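Side-chain contacts in threonine phosphate decarboxylase-like enzyme (Sulfurospirillum multivorans, PDB 6OUX), which catalyses the pyridoxal-phosphate-dependent decarboxylation of L-serine O-phosphate to ethanolamine O-phosphate, a building block of norcobamide cofactors: residues 110-115 / 132-137; 119-124 / 202-207; 176-181 / 190-195. All blocks are in the same frame, centred on the assembly; numbering follows the deposited sequence.

Contact 1: 110-115 / 132-137; sequences EIIQML and SSYYEF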
ATOM      1  N   GLU A 110      -1.682   8.835   5.259  1.00 19.27           N
ATOM      2  CA  GLU A 110      -2.715   7.876   4.853  1.00 19.91           C
ATOM      3  C   GLU A 110      -3.583   7.424   6.048  1.00 18.95           C
ATOM      4  O   GLU A 110      -4.822   7.305   5.906  1.00 18.67           O
ATOM      5  CB  GLU A 110      -2.169   6.647   4.125  1.00 23.48           C
ATOM      6  CG  GLU A 110      -1.361   6.877   2.831  1.00 26.82           C
ATOM      7  CD  GLU A 110       0.005   7.576   3.020  1.00 29.66           C
ATOM      8  OE1 GLU A 110       0.555   7.650   4.123  1.00 25.01           O
ATOM      9  OE2 GLU A 110       0.576   8.086   2.025  1.00 46.25           O
ATOM     10  N   ILE A 111      -2.957   7.167   7.199  1.00 14.45           N
ATOM     11  CA  ILE A 111      -3.714   6.792   8.376  1.00 15.91           C
ATOM     12  C   ILE A 111      -4.610   7.945   8.838  1.00 16.37           C
ATOM     13  O   ILE A 111      -5.768   7.714   9.169  1.00 16.05           O
ATOM     14  CB  ILE A 111      -2.812   6.252   9.480  1.00 14.58           C
ATOM     15  CG1 ILE A 111      -2.231   4.894   9.010  1.00 13.86           C
ATOM     16  CG2 ILE A 111      -3.601   6.089  10.790  1.00 14.58           C
ATOM     17  CD1 ILE A 111      -1.035   4.469   9.915  1.00 13.73           C
ATOM     18  N   ILE A 112      -4.103   9.186   8.838  1.00 15.65           N
ATOM     19  CA  ILE A 112      -4.913  10.321   9.278  1.00 15.73           C
ATOM     20  C   ILE A 112      -6.080  10.602   8.338  1.00 17.99           C
ATOM     21  O   ILE A 112      -7.159  10.936   8.770  1.00 17.09           O
ATOM     22  CB  ILE A 112      -4.042  11.576   9.497  1.00 15.93           C
ATOM     23  CG1 ILE A 112      -3.077  11.352  10.665  1.00 16.88           C
ATOM     24  CG2 ILE A 112      -4.901  12.816   9.784  1.00 16.59           C
ATOM     25  CD1 ILE A 112      -2.046  12.456  10.837  1.00 19.19           C
ATOM     26  N   GLN A 113      -5.877  10.395   7.053  1.00 19.86           N
ATOM     27  CA  GLN A 113      -6.947  10.506   6.092  1.00 22.14           C
ATOM     28  C   GLN A 113      -8.035   9.484   6.324  1.00 19.47           C
ATOM     29  O   GLN A 113      -9.215   9.876   6.230  1.00 21.72           O
ATOM     30  CB  GLN A 113      -6.376  10.493   4.655  1.00 23.96           C
ATOM     31  CG  GLN A 113      -5.552  11.775   4.450  1.00 29.82           C
ATOM     32  CD  GLN A 113      -4.647  11.851   3.212  1.00 36.72           C
ATOM     33  OE1 GLN A 113      -4.158  12.954   2.859  1.00 43.99           O
ATOM     34  NE2 GLN A 113      -4.407  10.718   2.561  1.00 34.67           N
ATOM     35  N   MET A 114      -7.685   8.229   6.612  1.00 19.57           N
ATOM     36  CA  MET A 114      -8.664   7.176   7.063  1.00 19.64           C
ATOM     37  C   MET A 114      -9.415   7.586   8.327  1.00 20.42           C
ATOM     38  O   MET A 114     -10.636   7.520   8.362  1.00 18.86           O
ATOM     39  CB  MET A 114      -7.986   5.818   7.211  1.00 20.48           C
ATOM     40  CG  MET A 114      -8.783   4.676   7.893  1.00 22.58           C
ATOM     41  SD  MET A 114      -7.793   3.229   8.400  1.00 18.81           S
ATOM     42  CE  MET A 114      -7.228   3.858   9.985  1.00 24.50           C
ATOM     43  N   LEU A 115      -8.703   8.113   9.334  1.00 16.79           N
ATOM     44  CA  LEU A 115      -9.345   8.628  10.525  1.00 18.36           C
ATOM     45  C   LEU A 115     -10.353   9.754  10.269  1.00 18.41           C
ATOM     46  O   LEU A 115     -11.455   9.758  10.819  1.00 17.40           O
ATOM     47  CB  LEU A 115      -8.278   9.096  11.539  1.00 18.04           C
ATOM     48  CG  LEU A 115      -7.399   7.982  12.129  1.00 18.71           C
ATOM     49  CD1 LEU A 115      -6.292   8.582  12.980  1.00 19.52           C
ATOM     50  CD2 LEU A 115      -8.251   7.023  12.944  1.00 20.39           C
ATOM     51  N   SER A 132       0.828  18.942   4.793  1.00 28.51           N
ATOM     52  CA  SER A 132      -0.271  18.148   4.232  1.00 33.71           C
ATOM     53  C   SER A 132      -1.624  18.824   4.362  1.00 31.38           C
ATOM     54  O   SER A 132      -1.903  19.451   5.359  1.00 33.92           O
ATOM     55  CB  SER A 132      -0.359  16.829   4.958  1.00 33.47           C
ATOM     56  OG  SER A 132       0.888  16.218   4.961  1.00 36.95           O
ATOM     57  N   SER A 133      -2.446  18.753   3.324  1.00 34.68           N
ATOM     58  CA  SER A 133      -3.808  19.249   3.410  1.00 33.06           C
ATOM     59  C   SER A 133      -4.596  18.080   3.936  1.00 33.16           C
ATOM     60  O   SER A 133      -4.391  16.931   3.523  1.00 34.91           O
ATOM     61  CB  SER A 133      -4.387  19.691   2.054  1.00 34.42           C
ATOM     62  OG  SER A 133      -4.574  21.092   2.076  1.00 41.89           O
ATOM     63  N   TYR A 134      -5.460  18.364   4.885  1.00 32.02           N
ATOM     64  CA  TYR A 134      -6.285  17.314   5.434  1.00 28.84           C
ATOM     65  C   TYR A 134      -7.770  17.613   5.078  1.00 28.16           C
ATOM     66  O   TYR A 134      -8.583  16.692   5.121  1.00 28.68           O
ATOM     67  CB  TYR A 134      -6.040  17.177   6.959  1.00 28.36           C
ATOM     68  CG  TYR A 134      -4.567  16.916   7.430  1.00 26.34           C
ATOM     69  CD1 TYR A 134      -4.022  15.640   7.444  1.00 26.40           C
ATOM     70  CD2 TYR A 134      -3.750  17.976   7.861  1.00 27.98           C
ATOM     71  CE1 TYR A 134      -2.718  15.396   7.881  1.00 24.94           C
ATOM     72  CE2 TYR A 134      -2.431  17.760   8.294  1.00 28.30           C
ATOM     73  CZ  TYR A 134      -1.916  16.465   8.297  1.00 26.49           C
ATOM     74  OH  TYR A 134      -0.599  16.221   8.700  1.00 28.57           O
ATOM     75  N   TYR A 135      -8.115  18.867   4.738  1.00 26.96           N
ATOM     76  CA  TYR A 135      -9.500  19.245   4.440  1.00 28.44           C
ATOM     77  C   TYR A 135     -10.122  18.395   3.320  1.00 27.79           C
ATOM     78  O   TYR A 135     -11.310  18.236   3.332  1.00 25.26           O
ATOM     79  CB  TYR A 135      -9.691  20.763   4.140  1.00 32.12           C
ATOM     80  CG  TYR A 135      -9.304  21.100   2.731  1.00 32.47           C
ATOM     81  CD1 TYR A 135      -7.954  21.301   2.398  1.00 36.76           C
ATOM     82  CD2 TYR A 135     -10.245  21.168   1.724  1.00 34.51           C
ATOM     83  CE1 TYR A 135      -7.557  21.570   1.091  1.00 37.61           C
ATOM     84  CE2 TYR A 135      -9.858  21.440   0.405  1.00 37.57           C
ATOM     85  CZ  TYR A 135      -8.509  21.625   0.099  1.00 37.09           C
ATOM     86  OH  TYR A 135      -8.076  21.873  -1.178  1.00 39.28           O
ATOM     87  N   GLU A 136      -9.353  17.849   2.365  1.00 29.17           N
ATOM     88  CA  GLU A 136      -9.978  17.045   1.293  1.00 34.00           C
ATOM     89  C   GLU A 136     -10.415  15.691   1.789  1.00 33.18           C
ATOM     90  O   GLU A 136     -11.118  14.987   1.096  1.00 32.78           O
ATOM     91  CB  GLU A 136      -9.091  16.797   0.054  1.00 41.92           C
ATOM     92  CG  GLU A 136      -8.272  17.961  -0.454  1.00 47.39           C
ATOM     93  CD  GLU A 136      -6.871  17.857   0.055  1.00 52.04           C
ATOM     94  OE1 GLU A 136      -6.750  17.729   1.301  1.00 60.73           O
ATOM     95  OE2 GLU A 136      -5.924  17.824  -0.768  1.00 54.63           O
ATOM     96  N   PHE A 137     -10.036  15.311   3.002  1.00 34.97           N
ATOM     97  CA  PHE A 137     -10.367  13.960   3.410  1.00 38.17           C
ATOM     98  C   PHE A 137     -11.540  13.824   4.374  1.00 35.62           C
ATOM     99  O   PHE A 137     -12.017  12.714   4.616  1.00 35.25           O
ATOM    100  CB  PHE A 137      -9.068  13.302   3.815  1.00 41.50           C
ATOM    101  CG  PHE A 137      -8.119  13.198   2.651  1.00 42.77           C
ATOM    102  CD1 PHE A 137      -8.255  12.154   1.723  1.00 45.65           C
ATOM    103  CD2 PHE A 137      -7.163  14.182   2.423  1.00 44.99           C
ATOM    104  CE1 PHE A 137      -7.413  12.059   0.628  1.00 45.53           C
ATOM    105  CE2 PHE A 137      -6.317  14.092   1.320  1.00 50.38           C
ATOM    106  CZ  PHE A 137      -6.440  13.026   0.425  1.00 48.36           C
TER

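Contact 2: 119-124 / 202-207; sequences EEVQKV and VPRIII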
ATOM      1  N   GLU A 119     -17.432   8.694   9.840  1.00 31.11           N
ATOM      2  CA  GLU A 119     -18.628   9.542   9.989  1.00 32.57           C
ATOM      3  C   GLU A 119     -18.757  10.274  11.328  1.00 28.04           C
ATOM      4  O   GLU A 119     -19.361  11.337  11.401  1.00 30.11           O
ATOM      5  CB  GLU A 119     -19.910   8.796   9.593  1.00 39.53           C
ATOM      6  CG  GLU A 119     -20.337   7.657  10.499  1.00 43.23           C
ATOM      7  CD  GLU A 119     -21.552   6.917   9.934  1.00 51.10           C
ATOM      8  OE1 GLU A 119     -22.156   7.411   8.936  1.00 53.18           O
ATOM      9  OE2 GLU A 119     -21.896   5.840  10.483  1.00 52.50           O
ATOM     10  N   GLU A 120     -18.133   9.782  12.386  1.00 30.20           N
ATOM     11  CA  GLU A 120     -18.154  10.535  13.657  1.00 30.28           C
ATOM     12  C   GLU A 120     -17.458  11.872  13.539  1.00 25.44           C
ATOM     13  O   GLU A 120     -17.694  12.750  14.340  1.00 24.51           O
ATOM     14  CB  GLU A 120     -17.457   9.810  14.821  1.00 37.21           C
ATOM     15  CG  GLU A 120     -17.652   8.315  14.870  1.00 43.04           C
ATOM     16  CD  GLU A 120     -16.654   7.615  13.973  1.00 46.82           C
ATOM     17  OE1 GLU A 120     -15.417   7.672  14.300  1.00 45.54           O
ATOM     18  OE2 GLU A 120     -17.134   7.054  12.948  1.00 38.67           O
ATOM     19  N   VAL A 121     -16.541  12.005  12.572  1.00 24.17           N
ATOM     20  CA  VAL A 121     -15.754  13.208  12.425  1.00 21.09           C
ATOM     21  C   VAL A 121     -16.584  14.292  11.713  1.00 21.77           C
ATOM     22  O   VAL A 121     -16.739  14.276  10.511  1.00 22.33           O
ATOM     23  CB  VAL A 121     -14.441  12.916  11.650  1.00 21.15           C
ATOM     24  CG1 VAL A 121     -13.577  14.190  11.554  1.00 21.55           C
ATOM     25  CG2 VAL A 121     -13.705  11.774  12.277  1.00 22.10           C
ATOM     26  N   GLN A 122     -17.094  15.249  12.474  1.00 23.67           N
ATOM     27  CA  GLN A 122     -17.978  16.299  11.952  1.00 24.80           C
ATOM     28  C   GLN A 122     -17.482  17.738  12.166  1.00 22.94           C
ATOM     29  O   GLN A 122     -17.957  18.670  11.519  1.00 20.20           O
ATOM     30  CB  GLN A 122     -19.340  16.178  12.643  1.00 28.61           C
ATOM     31  CG  GLN A 122     -20.094  14.926  12.264  1.00 33.01           C
ATOM     32  CD  GLN A 122     -20.393  14.858  10.769  1.00 39.78           C
ATOM     33  OE1 GLN A 122     -20.261  13.795  10.148  1.00 47.38           O
ATOM     34  NE2 GLN A 122     -20.802  15.989  10.178  1.00 40.65           N
ATOM     35  N   LYS A 123     -16.543  17.934  13.076  1.00 19.47           N
ATOM     36  CA  LYS A 123     -15.839  19.206  13.111  1.00 16.77           C
ATOM     37  C   LYS A 123     -14.431  18.872  13.509  1.00 16.46           C
ATOM     38  O   LYS A 123     -14.246  18.217  14.511  1.00 15.99           O
ATOM     39  CB  LYS A 123     -16.459  20.138  14.085  1.00 15.66           C
ATOM     40  CG  LYS A 123     -15.901  21.506  14.139  1.00 16.63           C
ATOM     41  CD  LYS A 123     -16.842  22.416  14.950  1.00 17.50           C
ATOM     42  CE  LYS A 123     -16.422  23.852  14.799  1.00 17.80           C
ATOM     43  NZ  LYS A 123     -17.200  24.789  15.653  1.00 17.86           N
ATOM     44  N   VAL A 124     -13.460  19.367  12.737  1.00 16.79           N
ATOM     45  CA  VAL A 124     -12.013  19.115  12.990  1.00 15.54           C
ATOM     46  C   VAL A 124     -11.231  20.440  13.034  1.00 15.16           C
ATOM     47  O   VAL A 124     -11.530  21.380  12.261  1.00 13.43           O
ATOM     48  CB  VAL A 124     -11.456  18.158  11.934  1.00 17.43           C
ATOM     49  CG1 VAL A 124     -11.609  18.726  10.554  1.00 20.02           C
ATOM     50  CG2 VAL A 124     -10.003  17.740  12.268  1.00 17.64           C
ATOM     51  N   VAL A 202     -12.153  16.634  24.467  1.00 15.76           N
ATOM     52  CA  VAL A 202     -12.200  16.366  23.033  1.00 14.99           C
ATOM     53  C   VAL A 202     -12.233  14.821  22.778  1.00 14.85           C
ATOM     54  O   VAL A 202     -11.415  14.075  23.336  1.00 15.70           O
ATOM     55  CB  VAL A 202     -10.953  17.032  22.309  1.00 14.60           C
ATOM     56  CG1 VAL A 202     -10.966  16.719  20.834  1.00 15.42           C
ATOM     57  CG2 VAL A 202     -10.897  18.527  22.592  1.00 14.70           C
ATOM     58  N   PRO A 203     -13.117  14.340  21.871  1.00 14.35           N
ATOM     59  CA  PRO A 203     -13.179  12.942  21.572  1.00 15.21           C
ATOM     60  C   PRO A 203     -11.857  12.312  21.014  1.00 14.39           C
ATOM     61  O   PRO A 203     -11.428  11.228  21.437  1.00 13.82           O
ATOM     62  CB  PRO A 203     -14.303  12.888  20.559  1.00 15.90           C
ATOM     63  CG  PRO A 203     -15.242  13.981  21.003  1.00 16.14           C
ATOM     64  CD  PRO A 203     -14.260  15.055  21.278  1.00 15.64           C
ATOM     65  N   ARG A 204     -11.198  13.010  20.101  1.00 13.32           N
ATOM     66  CA  ARG A 204     -10.034  12.462  19.394  1.00 12.32           C
ATOM     67  C   ARG A 204      -8.990  13.528  19.253  1.00 11.93           C
ATOM     68  O   ARG A 204      -9.261  14.557  18.625  1.00 11.78           O
ATOM     69  CB  ARG A 204     -10.445  11.955  17.975  1.00 12.48           C
ATOM     70  CG  ARG A 204     -11.248  10.636  17.969  1.00 13.63           C
ATOM     71  CD  ARG A 204     -11.891  10.426  16.619  1.00 14.43           C
ATOM     72  NE  ARG A 204     -12.963  11.373  16.471  1.00 16.17           N
ATOM     73  CZ  ARG A 204     -14.182  11.198  17.009  1.00 19.42           C
ATOM     74  NH1 ARG A 204     -14.484  10.106  17.710  1.00 18.00           N
ATOM     75  NH2 ARG A 204     -15.117  12.125  16.860  1.00 20.84           N
ATOM     76  N   ILE A 205      -7.800  13.278  19.821  1.00 12.15           N
ATOM     77  CA  ILE A 205      -6.678  14.150  19.658  1.00 12.18           C
ATOM     78  C   ILE A 205      -5.610  13.304  18.965  1.00 12.91           C
ATOM     79  O   ILE A 205      -5.018  12.401  19.600  1.00 12.00           O
ATOM     80  CB  ILE A 205      -6.148  14.714  21.009  1.00 13.38           C
ATOM     81  CG1 ILE A 205      -7.262  15.544  21.687  1.00 12.99           C
ATOM     82  CG2 ILE A 205      -4.876  15.500  20.710  1.00 13.27           C
ATOM     83  CD1 ILE A 205      -6.875  16.125  23.009  1.00 14.15           C
ATOM     84  N   ILE A 206      -5.439  13.584  17.674  1.00 11.48           N
ATOM     85  CA  ILE A 206      -4.547  12.868  16.791  1.00 12.43           C
ATOM     86  C   ILE A 206      -3.239  13.574  16.787  1.00 12.92           C
ATOM     87  O   ILE A 206      -3.184  14.786  16.531  1.00 13.06           O
ATOM     88  CB  ILE A 206      -5.056  12.845  15.341  1.00 13.22           C
ATOM     89  CG1 ILE A 206      -6.332  11.994  15.271  1.00 13.17           C
ATOM     90  CG2 ILE A 206      -3.963  12.309  14.431  1.00 14.11           C
ATOM     91  CD1 ILE A 206      -7.170  12.286  14.059  1.00 12.75           C
ATOM     92  N   ILE A 207      -2.180  12.853  17.130  1.00 12.18           N
ATOM     93  CA  ILE A 207      -0.850  13.464  17.195  1.00 11.86           C
ATOM     94  C   ILE A 207       0.044  12.708  16.245  1.00 10.63           C
ATOM     95  O   ILE A 207       0.373  11.520  16.486  1.00 11.65           O
ATOM     96  CB  ILE A 207      -0.239  13.397  18.624  1.00 12.07           C
ATOM     97  CG1 ILE A 207      -1.187  14.009  19.654  1.00 13.00           C
ATOM     98  CG2 ILE A 207       1.095  14.101  18.615  1.00 12.13           C
ATOM     99  CD1 ILE A 207      -0.793  13.906  21.125  1.00 13.50           C
TER

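Contact 3: 176-181 / 190-195; sequences LINPNN and EKMHIL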
ATOM      1  N   LEU A 176      -2.667  17.439  15.614  1.00 14.06           N
ATOM      2  CA  LEU A 176      -1.454  18.124  15.977  1.00 14.92           C
ATOM      3  C   LEU A 176      -0.293  17.341  15.310  1.00 13.45           C
ATOM      4  O   LEU A 176      -0.281  16.098  15.223  1.00 14.13           O
ATOM      5  CB  LEU A 176      -1.249  18.190  17.485  1.00 17.16           C
ATOM      6  CG  LEU A 176      -2.345  18.868  18.343  1.00 19.20           C
ATOM      7  CD1 LEU A 176      -2.091  18.759  19.830  1.00 21.20           C
ATOM      8  CD2 LEU A 176      -2.449  20.340  17.977  1.00 22.48           C
ATOM      9  N   ILE A 177       0.622  18.073  14.731  1.00 12.83           N
ATOM     10  CA  ILE A 177       1.809  17.499  14.119  1.00 12.66           C
ATOM     11  C   ILE A 177       2.994  17.952  15.002  1.00 11.81           C
ATOM     12  O   ILE A 177       3.234  19.156  15.108  1.00 12.24           O
ATOM     13  CB  ILE A 177       2.010  17.979  12.716  1.00 13.76           C
ATOM     14  CG1 ILE A 177       0.707  17.968  11.901  1.00 17.66           C
ATOM     15  CG2 ILE A 177       3.129  17.164  12.004  1.00 14.75           C
ATOM     16  CD1 ILE A 177       0.082  16.626  11.698  1.00 17.32           C
ATOM     17  N   ASN A 178       3.724  17.045  15.622  1.00 11.63           N
ATOM     18  CA  ASN A 178       4.715  17.455  16.616  1.00 11.95           C
ATOM     19  C   ASN A 178       5.933  16.520  16.536  1.00 11.95           C
ATOM     20  O   ASN A 178       5.821  15.353  16.875  1.00 13.54           O
ATOM     21  CB  ASN A 178       4.116  17.460  18.009  1.00 12.35           C
ATOM     22  CG  ASN A 178       4.972  18.182  18.990  1.00 13.36           C
ATOM     23  OD1 ASN A 178       5.480  19.278  18.697  1.00 13.41           O
ATOM     24  ND2 ASN A 178       5.192  17.575  20.135  1.00 11.89           N
ATOM     25  N   PRO A 179       7.082  16.997  16.023  1.00 11.44           N
ATOM     26  CA  PRO A 179       7.324  18.328  15.446  1.00 12.88           C
ATOM     27  C   PRO A 179       6.490  18.658  14.225  1.00 12.44           C
ATOM     28  O   PRO A 179       6.169  17.788  13.433  1.00 13.34           O
ATOM     29  CB  PRO A 179       8.859  18.292  15.065  1.00 11.72           C
ATOM     30  CG  PRO A 179       9.454  17.154  15.877  1.00 12.55           C
ATOM     31  CD  PRO A 179       8.295  16.152  15.952  1.00 12.40           C
ATOM     32  N   ASN A 180       6.183  19.930  14.006  1.00 14.13           N
ATOM     33  CA  ASN A 180       5.395  20.363  12.782  1.00 16.33           C
ATOM     34  C   ASN A 180       6.262  20.344  11.452  1.00 17.57           C
ATOM     35  O   ASN A 180       7.440  20.499  11.502  1.00 15.43           O
ATOM     36  CB  ASN A 180       4.796  21.751  12.996  1.00 17.47           C
ATOM     37  CG  ASN A 180       3.564  22.040  12.130  1.00 18.84           C
ATOM     38  OD1 ASN A 180       2.794  21.150  11.791  1.00 19.59           O
ATOM     39  ND2 ASN A 180       3.420  23.316  11.702  1.00 19.19           N
ATOM     40  N   ASN A 181       5.620  20.256  10.290  1.00 20.21           N
ATOM     41  CA  ASN A 181       6.130  19.691   8.991  1.00 24.00           C
ATOM     42  C   ASN A 181       6.508  20.466   7.705  1.00 29.75           C
ATOM     43  O   ASN A 181       6.928  19.707   6.618  1.00 17.56           O
ATOM     44  CB  ASN A 181       4.973  18.991   8.526  1.00 31.00           C
ATOM     45  CG  ASN A 181       3.793  19.913   8.681  1.00 41.21           C
ATOM     46  OD1 ASN A 181       3.959  21.171   8.525  1.00 25.56           O
ATOM     47  ND2 ASN A 181       2.695  19.373   9.227  1.00 45.96           N
ATOM     48  N   GLU A 190       6.551  18.195  28.506  1.00 19.67           N
ATOM     49  CA  GLU A 190       5.985  18.919  29.628  1.00 23.14           C
ATOM     50  C   GLU A 190       4.772  19.707  29.181  1.00 22.27           C
ATOM     51  O   GLU A 190       3.736  19.688  29.836  1.00 20.75           O
ATOM     52  CB  GLU A 190       7.005  19.846  30.261  1.00 26.66           C
ATOM     53  CG  GLU A 190       6.421  20.781  31.329  1.00 32.95           C
ATOM     54  CD  GLU A 190       7.486  21.437  32.205  1.00 35.85           C
ATOM     55  OE1 GLU A 190       7.412  22.645  32.397  1.00 39.70           O
ATOM     56  OE2 GLU A 190       8.394  20.734  32.698  1.00 43.86           O
ATOM     57  N   LYS A 191       4.905  20.435  28.101  1.00 20.36           N
ATOM     58  CA  LYS A 191       3.794  21.291  27.615  1.00 22.20           C
ATOM     59  C   LYS A 191       2.670  20.518  26.927  1.00 18.40           C
ATOM     60  O   LYS A 191       1.517  20.924  27.032  1.00 16.19           O
ATOM     61  CB  LYS A 191       4.301  22.356  26.660  1.00 25.84           C
ATOM     62  CG  LYS A 191       5.399  23.182  27.286  1.00 32.60           C
ATOM     63  CD  LYS A 191       4.934  24.521  27.789  1.00 40.09           C
ATOM     64  CE  LYS A 191       5.274  25.615  26.783  1.00 43.56           C
ATOM     65  NZ  LYS A 191       6.677  26.070  26.916  1.00 48.16           N
ATOM     66  N   MET A 192       3.007  19.434  26.233  1.00 15.82           N
ATOM     67  CA  MET A 192       1.996  18.529  25.705  1.00 16.69           C
ATOM     68  C   MET A 192       1.095  17.981  26.827  1.00 16.83           C
ATOM     69  O   MET A 192      -0.110  17.833  26.600  1.00 17.15           O
ATOM     70  CB  MET A 192       2.593  17.323  24.895  1.00 16.42           C
ATOM     71  CG  MET A 192       2.968  17.597  23.449  1.00 18.03           C
ATOM     72  SD  MET A 192       1.700  18.337  22.328  1.00 19.13           S
ATOM     73  CE  MET A 192       0.401  17.415  22.824  1.00  9.97           C
ATOM     74  N   HIS A 193       1.677  17.608  27.981  1.00 16.86           N
ATOM     75  CA  HIS A 193       0.863  17.112  29.156  1.00 18.20           C
ATOM     76  C   HIS A 193      -0.213  18.155  29.611  1.00 17.24           C
ATOM     77  O   HIS A 193      -1.406  17.853  29.729  1.00 18.82           O
ATOM     78  CB  HIS A 193       1.797  16.772  30.365  1.00 17.14           C
ATOM     79  CG  HIS A 193       2.407  15.419  30.288  1.00 17.34           C
ATOM     80  ND1 HIS A 193       1.660  14.260  30.369  1.00 17.25           N
ATOM     81  CD2 HIS A 193       3.705  15.034  30.173  1.00 16.95           C
ATOM     82  CE1 HIS A 193       2.473  13.223  30.248  1.00 18.29           C
ATOM     83  NE2 HIS A 193       3.715  13.667  30.122  1.00 17.76           N
ATOM     84  N   ILE A 194       0.233  19.387  29.785  1.00 17.98           N
ATOM     85  CA  ILE A 194      -0.664  20.515  30.131  1.00 19.90           C
ATOM     86  C   ILE A 194      -1.784  20.689  29.130  1.00 18.35           C
ATOM     87  O   ILE A 194      -2.965  20.709  29.499  1.00 18.49           O
ATOM     88  CB  ILE A 194       0.123  21.829  30.271  1.00 22.14           C
ATOM     89  CG1 ILE A 194       1.089  21.704  31.435  1.00 24.06           C
ATOM     90  CG2 ILE A 194      -0.813  23.022  30.499  1.00 22.82           C
ATOM     91  CD1 ILE A 194       2.199  22.713  31.337  1.00 28.05           C
ATOM     92  N   LEU A 195      -1.434  20.734  27.855  1.00 17.26           N
ATOM     93  CA  LEU A 195      -2.435  20.829  26.776  1.00 17.07           C
ATOM     94  C   LEU A 195      -3.429  19.691  26.847  1.00 18.34           C
ATOM     95  O   LEU A 195      -4.665  19.923  26.853  1.00 14.57           O
ATOM     96  CB  LEU A 195      -1.747  20.909  25.411  1.00 19.19           C
ATOM     97  CG  LEU A 195      -2.611  20.951  24.130  1.00 20.34           C
ATOM     98  CD1 LEU A 195      -1.843  21.611  22.992  1.00 20.57           C
ATOM     99  CD2 LEU A 195      -3.137  19.565  23.686  1.00 19.19           C
TER

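Contact 1: 110-115 / 132-137
The Gln113 amide stacks over one face of the Phe137 ring, tilted 23° from it, and this stack is the tight part of the contact. The tightness rests on two carbons. Gln113 CD sits 3.3 Å above the Phe137 ring plane, over the centre. Gln113 CG adds a CH-pi contact, 3.6 Å from the Phe137 centroid. The Gln113 chain runs extended beyond CG (chi2 167°), which carries the amide out over the ring. Both residues are partly exposed, so this end is tightly stacked but not sealed. The second point of contact is lighter and more deeply buried. There Ile112 CG2 meets the Tyr134 ring obliquely, 3.8 Å from CD1. Ile112 also packs on Ile206 and Asp208 of strand 204-208, and the Tyr134 side chain lies about 5 Å from that of Asn181, which probably binds O-phospho-L-serine. The contact thus sets helix 108-116 against the loop after strand 123-128, in the large domain of this aminotransferase-type fold. Its chemistry is dispersion and amide-aromatic stacking, without a salt bridge or hydrogen bond between the segments, which implies that shape rather than charge matches the two surfaces.

Contact 2: 119-124 / 202-207
Arg204 reaches across to Glu120 and Val121, and its side chain carries nearly all of this small contact. From CB the chain sets out toward the 119-124 segment. CB, CG and CD make no close contact with the other segment, and they serve as the arm. The chain bends at chi3 (-71°), and this turns the head toward the turn at Glu120. NE comes first, 4.3 Å from Val121 CG2, which approaches the guanidinium obliquely. The hydrogen bond of NE goes elsewhere, to Thr173 OG1. CZ follows, 4.2 Å from Glu120 CB. NH1 also comes within 4.2 Å of Glu120 CB. The carboxylate is farther off, with Glu120 OE1 4.3 Å from Arg204 NH1. That oxygen stands off the guanidinium plane, so any attraction is probably only long-range. Glu120 OE1 also has a long, weak ion pair with Lys262. NH2 ends the chain, 3.9 Å from Glu120 CB and 3.7 Å from Glu120 O. Its salt bridge is with Asp172 OD1. Asp172 OD2 in turn accepts from the backbone N of Gln122 and of Lys123, so one carboxylate serves both segments. Pro203 CB covers part of one guanidinium face, offset toward the rim. A leucine here would probably leave Asp172 without its charged mate and Thr173 OG1 without this donor, and the turn at Glu120 would lose its cover. Strand 173-177 lies between strands 123-128 and 204-208, and all three run parallel. The arginine therefore reaches across the N-terminal end of the middle strand, 173-177, where the parallel strands begin in the seven-stranded mixed sheet of the PLP-dependent aminotransferase fold.

Contact 3: 176-181 / 190-195
Leu176, Asn178, Met192 and Leu195 form a buried, mainly apolar helix-on-strand contact within a beta-alpha-beta unit. The unit consists of strand 173-177, helix 189-198 and strand 204-208, and it belongs to the large mixed sheet of the aminotransferase-type fold. The helix here packs against the end of the first strand and the loop that follows. All four touching residues are buried. Leu176 is the centre of the apolar part. Its CD1 meets two helix residues that are one turn apart. Met192 CE lies 4.1 Å from Leu176 CD1, and the two side chains run antiparallel alongside each other. Leu195 CD2 instead meets Leu176 CD1 tip to tip, at 4.1 Å. Tyr162 of helix 159-169 touches both leucines, and Met192 also packs on Ile207 of strand 204-208. The helix side is thus shared between the two strands of the unit. Met192 bends at chi2 and chi3 (-53° and -43°). The bends fold its methyl back to Leu176 while CG stays beside Asn178.

Asn178 is the polar member. Its carboxamide is buried, and its strongest partner is outside the contact, since OD1 accepts from the backbone N of Leu187. That bond ties it to the connection leading into the helix. The peptide bond between Asn178 and Pro179 is cis. The chain then runs on to Asn181, a probable ligand of O-phospho-L-serine. Asn178 ND2 is hydrogen-bonded elsewhere. It also lies at packing distance alongside the Met192 chain, with Asn178 ND2 4.0 Å from Met192 CG and 4.2 Å from SD.

How the contacts relate
From the N terminus, helix 108-116 comes first and leads directly into strand 123-128. Contact 1 closes the loop from that helix to 132-137. Contact 2 opens inside this loop, at 119-124, and closes only at 202-207, so contacts 1 and 2 cross. Contact 3 opens after contact 1 has closed. It is nested inside the long loop of contact 2. The three meet through shared neighbours: Leu115 packs on Ile206, Tyr134 OH lies beside Ile177, and Ile206 O probably accepts a hydrogen bond from Leu176 N. Together they join helix 108-116, the central parallel strands and helix 189-198 in one domain.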